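Local structure of DBF2 kinase activator protein MOB1 (Saccharomyces cerevisiae, 2HJN) at residues S29-F34 with Q146-S151; L152-S155 with T160-E163. The protein activates the DBF2 protein kinase by binding it, so that CDC15 can phosphorylate DBF2 in late anaphase within the mitotic exit network. All blocks are in the same frame, centred on the assembly; numbering follows the deposited sequence.

How the interactions relate
Interaction 1 and interaction 2 follow one another along the chain, with centres about 11 Å apart on the same side of the chain's centre. They share the region after helix 132-147: interaction 1 joins the helix end to loop 29-34, and interaction 2 folds the following loop back on itself. Phe153 joins them. Its ring meets Phe147 edge-to-face, its CB lies 3.5 Å from Phe147 O, and its CD1 is 3.3 Å from Gln146 O. Glu150 OE1 adds a hydrogen bond to Ser155 N. Both contacts are structural packing away from the zinc site of Cys101, Cys106, His183 and His188.

Interaction 1. Residues S29-F34 with Q146-S151; sequences SHQKPF and QFDDES
The carboxylate of Asp148 is engaged at both oxygens by the amide of a single residue, Gln31, once directly and once through water. Gln31 NE2 donates to Asp148 OD1 over 3.0 Å in a nearly straight bond, 168° at the hydrogen. The acceptor lies in the amide plane, yet the donor approaches from above the carboxylate plane, 40° out of it. Next to this bond a water donates 2.7 Å to Gln31 OE1 and 2.7 Å to Asp148 OD2, closing a ring that ties both ends of the amide to both carboxylate oxygens. Glutamine suits the place because it offers a donor and an acceptor on one flat group, and OE1 is also hydrogen-bonded to Gln144 NE2. These bonds together hold the amide against rotation.

The aliphatic part of the same side chain packs on Phe147. Gln31 CG lies anti to the backbone N (chi1 -176°) and reaches 3.7 Å from Phe147 CD1; the bend at chi2 then sets CD 3.7 Å from Phe147 CB. NE2 lies 3.4 Å from Phe147 CB, so the buried apolar residue supports the amide while the exposed Asp148 accepts the hydrogen bond from NE2. With an alanine here, Asp148 OD1 would probably lose its amide donor, the water and Gln144 NE2 an acceptor, and a gap would open beside Phe147.

Phe147 is the last residue of helix 132-147, and Asp148 begins the turn that follows. Gln31 belongs to an extended loop that runs along helix 75-97, where Asn88 ND2 bonds Gln31 O and Tyr87 OH bonds Ser29 O. Gln31 and Phe147 both pack on Val84 of helix 75-97, so the contact bridges the loop, that helix and the end of helix 132-147.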
# COMPACT_ATOMS: atom_id res chain seq x y z
N SER A 29 -9.53 -2.10 -6.06
CA SER A 29 -10.61 -1.13 -6.17
C SER A 29 -10.99 -0.68 -4.75
O SER A 29 -11.41 -1.48 -3.92
CB SER A 29 -11.88 -1.71 -6.84
OG SER A 29 -12.93 -0.73 -6.93
N HIS A 30 -10.85 0.61 -4.47
CA HIS A 30 -11.29 1.21 -3.24
C HIS A 30 -12.83 1.35 -3.22
O HIS A 30 -13.46 1.69 -4.24
CB HIS A 30 -10.62 2.60 -3.13
CG HIS A 30 -10.85 3.30 -1.83
ND1 HIS A 30 -11.67 4.40 -1.72
CD2 HIS A 30 -10.33 3.09 -0.59
CE1 HIS A 30 -11.68 4.81 -0.46
NE2 HIS A 30 -10.88 4.03 0.24
N GLN A 31 -13.41 1.16 -2.05
CA GLN A 31 -14.85 1.30 -1.80
C GLN A 31 -15.14 2.61 -1.06
O GLN A 31 -14.53 2.92 -0.05
CB GLN A 31 -15.39 0.12 -0.97
CG GLN A 31 -16.92 0.14 -0.73
CD GLN A 31 -17.74 -0.11 -1.95
OE1 GLN A 31 -17.27 -0.73 -2.93
NE2 GLN A 31 -18.97 0.38 -1.93
N LYS A 32 -16.07 3.38 -1.59
CA LYS A 32 -16.48 4.60 -0.91
C LYS A 32 -17.03 4.31 0.51
O LYS A 32 -17.75 3.31 0.74
CB LYS A 32 -17.47 5.42 -1.78
CG LYS A 32 -18.86 4.84 -1.86
CD LYS A 32 -19.91 5.96 -1.83
CE LYS A 32 -21.27 5.40 -1.46
NZ LYS A 32 -22.31 6.49 -1.47
N PRO A 33 -16.69 5.15 1.49
CA PRO A 33 -17.11 4.86 2.86
C PRO A 33 -18.64 4.76 3.00
O PRO A 33 -19.39 5.39 2.24
CB PRO A 33 -16.56 6.04 3.68
CG PRO A 33 -16.38 7.17 2.62
CD PRO A 33 -15.93 6.43 1.40
N PHE A 34 -19.10 3.95 3.94
CA PHE A 34 -20.53 3.68 4.04
C PHE A 34 -21.33 5.00 4.14
O PHE A 34 -22.33 5.19 3.44
CB PHE A 34 -20.81 2.68 5.20
CG PHE A 34 -22.28 2.43 5.46
CD1 PHE A 34 -23.01 1.63 4.62
CD2 PHE A 34 -22.91 3.00 6.56
CE1 PHE A 34 -24.37 1.42 4.84
CE2 PHE A 34 -24.27 2.78 6.80
CZ PHE A 34 -25.00 1.99 5.93
N GLN A 146 -22.00 -6.42 -2.74
CA GLN A 146 -22.90 -6.34 -1.56
C GLN A 146 -22.94 -4.90 -1.04
O GLN A 146 -24.03 -4.39 -0.77
CB GLN A 146 -22.48 -7.30 -0.43
CG GLN A 146 -22.19 -8.75 -0.86
CD GLN A 146 -23.19 -9.34 -1.91
OE1 GLN A 146 -24.32 -9.71 -1.55
NE2 GLN A 146 -22.74 -9.51 -3.20
N PHE A 147 -21.78 -4.23 -0.93
CA PHE A 147 -21.76 -2.83 -0.42
C PHE A 147 -22.63 -1.92 -1.30
O PHE A 147 -23.24 -0.95 -0.84
CB PHE A 147 -20.32 -2.25 -0.33
CG PHE A 147 -19.38 -3.00 0.58
CD1 PHE A 147 -18.05 -3.24 0.18
CD2 PHE A 147 -19.81 -3.52 1.81
CE1 PHE A 147 -17.16 -3.95 1.01
CE2 PHE A 147 -18.93 -4.25 2.64
CZ PHE A 147 -17.57 -4.45 2.22
N ASP A 148 -22.69 -2.25 -2.59
CA ASP A 148 -23.35 -1.36 -3.58
C ASP A 148 -24.86 -1.70 -3.74
O ASP A 148 -25.60 -1.04 -4.51
CB ASP A 148 -22.64 -1.45 -4.93
CG ASP A 148 -21.35 -0.64 -4.99
OD1 ASP A 148 -21.06 0.18 -4.08
OD2 ASP A 148 -20.62 -0.81 -5.97
N ASP A 149 -25.31 -2.71 -3.01
CA ASP A 149 -26.71 -3.19 -3.11
C ASP A 149 -27.54 -2.48 -2.05
O ASP A 149 -27.40 -2.76 -0.87
CB ASP A 149 -26.74 -4.72 -2.95
CG ASP A 149 -28.15 -5.32 -3.03
OD1 ASP A 149 -29.15 -4.56 -2.98
OD2 ASP A 149 -28.22 -6.58 -3.06
N GLU A 150 -28.36 -1.52 -2.49
CA GLU A 150 -29.21 -0.68 -1.62
C GLU A 150 -30.15 -1.43 -0.64
O GLU A 150 -30.47 -0.92 0.46
CB GLU A 150 -30.01 0.31 -2.50
CG GLU A 150 -30.86 1.29 -1.74
CD GLU A 150 -30.06 2.39 -1.09
OE1 GLU A 150 -30.43 2.82 0.03
OE2 GLU A 150 -29.08 2.83 -1.70
N SER A 151 -30.54 -2.64 -1.00
CA SER A 151 -31.38 -3.48 -0.13
C SER A 151 -30.59 -4.15 1.02
O SER A 151 -31.19 -4.80 1.90
CB SER A 151 -32.08 -4.57 -0.96
OG SER A 151 -31.22 -5.68 -1.25
O HOH W 1 -18.05 -0.17 -5.48

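Interaction 2. Residues L152-S155 with T160-E163; sequences LFPS and TFPE
Pro154 lies squarely over the ring of Phe161, and this is the tight heart of the contact. Pro154 CG sits 4.0 Å from the ring centroid and only 2° off the normal, a CH-pi interaction, while Pro154 CD approaches Phe161 CD2 at 3.8 Å. Phe161 has CG anti to its own carbonyl carbon (chi1 -67°), which swings the ring beneath the proline. The rigid pyrrolidine suits this place, since its ring hydrogens meet a flat aromatic face and it has no backbone N-H to satisfy. Pro154 CG also packs 3.5 Å from Thr160 O.

A second proline, Pro162, closes the other part: its CD comes within 3.4 Å of Leu152 O. That carbonyl is buried here with no hydrogen-bonding partner in the model. The margin is looser. The side chain of Leu152 leaves its backbone away from the other segment, and its end turns back merely to bring CD2 to 4.4 Å from Pro162 CG. Thr160 is exposed and directs its side chain away, contributing its backbone instead.

Both segments belong to the loop joining helix 132-147 to helix 165-187. Folded back on itself through Pro154 and Phe161, this loop lies against two helices at once: Phe161 rests on Asn76, Glu77 and Ala80 of helix 75-97, and Leu152 packs on Val169 of helix 165-187.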
# COMPACT_ATOMS: atom_id res chain seq x y z
N LEU A 152 -29.25 -4.05 0.97
CA LEU A 152 -28.42 -4.66 1.99
C LEU A 152 -27.77 -3.56 2.80
O LEU A 152 -27.90 -3.53 4.03
CB LEU A 152 -27.39 -5.62 1.37
CG LEU A 152 -27.91 -6.88 0.64
CD1 LEU A 152 -26.75 -7.68 0.04
CD2 LEU A 152 -28.84 -7.82 1.49
N PHE A 153 -27.12 -2.64 2.09
CA PHE A 153 -26.40 -1.54 2.64
C PHE A 153 -27.10 -0.25 2.17
O PHE A 153 -26.81 0.24 1.07
CB PHE A 153 -24.94 -1.59 2.17
CG PHE A 153 -24.07 -2.61 2.91
CD1 PHE A 153 -24.05 -3.95 2.53
CD2 PHE A 153 -23.25 -2.21 3.95
CE1 PHE A 153 -23.23 -4.91 3.21
CE2 PHE A 153 -22.44 -3.13 4.62
CZ PHE A 153 -22.45 -4.50 4.25
N PRO A 154 -28.05 0.27 2.96
CA PRO A 154 -28.80 1.45 2.50
C PRO A 154 -27.86 2.64 2.20
O PRO A 154 -26.99 2.97 3.01
CB PRO A 154 -29.76 1.74 3.66
CG PRO A 154 -29.28 0.90 4.81
CD PRO A 154 -28.49 -0.21 4.27
N SER A 155 -27.99 3.22 1.02
CA SER A 155 -27.09 4.29 0.59
C SER A 155 -27.68 5.68 0.82
O SER A 155 -27.18 6.68 0.28
CB SER A 155 -26.70 4.11 -0.88
OG SER A 155 -27.73 4.62 -1.73
N THR A 160 -33.50 1.52 5.33
CA THR A 160 -33.31 0.66 6.51
C THR A 160 -32.43 -0.59 6.21
O THR A 160 -32.22 -0.93 5.05
CB THR A 160 -34.67 0.19 7.08
OG1 THR A 160 -35.44 -0.35 6.01
CG2 THR A 160 -35.44 1.36 7.75
N PHE A 161 -31.93 -1.24 7.25
CA PHE A 161 -31.17 -2.48 7.09
C PHE A 161 -32.16 -3.66 7.09
O PHE A 161 -33.16 -3.62 7.84
CB PHE A 161 -30.19 -2.64 8.25
CG PHE A 161 -29.10 -1.62 8.27
CD1 PHE A 161 -29.28 -0.40 8.93
CD2 PHE A 161 -27.87 -1.90 7.67
CE1 PHE A 161 -28.26 0.56 8.95
CE2 PHE A 161 -26.83 -0.96 7.70
CZ PHE A 161 -27.03 0.27 8.33
N PRO A 162 -31.87 -4.72 6.31
CA PRO A 162 -32.80 -5.87 6.29
C PRO A 162 -32.77 -6.66 7.60
O PRO A 162 -31.79 -6.59 8.37
CB PRO A 162 -32.26 -6.75 5.15
CG PRO A 162 -30.77 -6.44 5.14
CD PRO A 162 -30.69 -4.95 5.44
N GLU A 163 -33.81 -7.45 7.86
CA GLU A 163 -33.79 -8.32 9.02
C GLU A 163 -32.71 -9.33 8.78
O GLU A 163 -32.54 -9.79 7.64
CB GLU A 163 -35.15 -9.01 9.28
CG GLU A 163 -36.21 -8.07 9.87
CD GLU A 163 -37.50 -8.79 10.33
OE1 GLU A 163 -37.42 -9.53 11.36
OE2 GLU A 163 -38.55 -8.59 9.67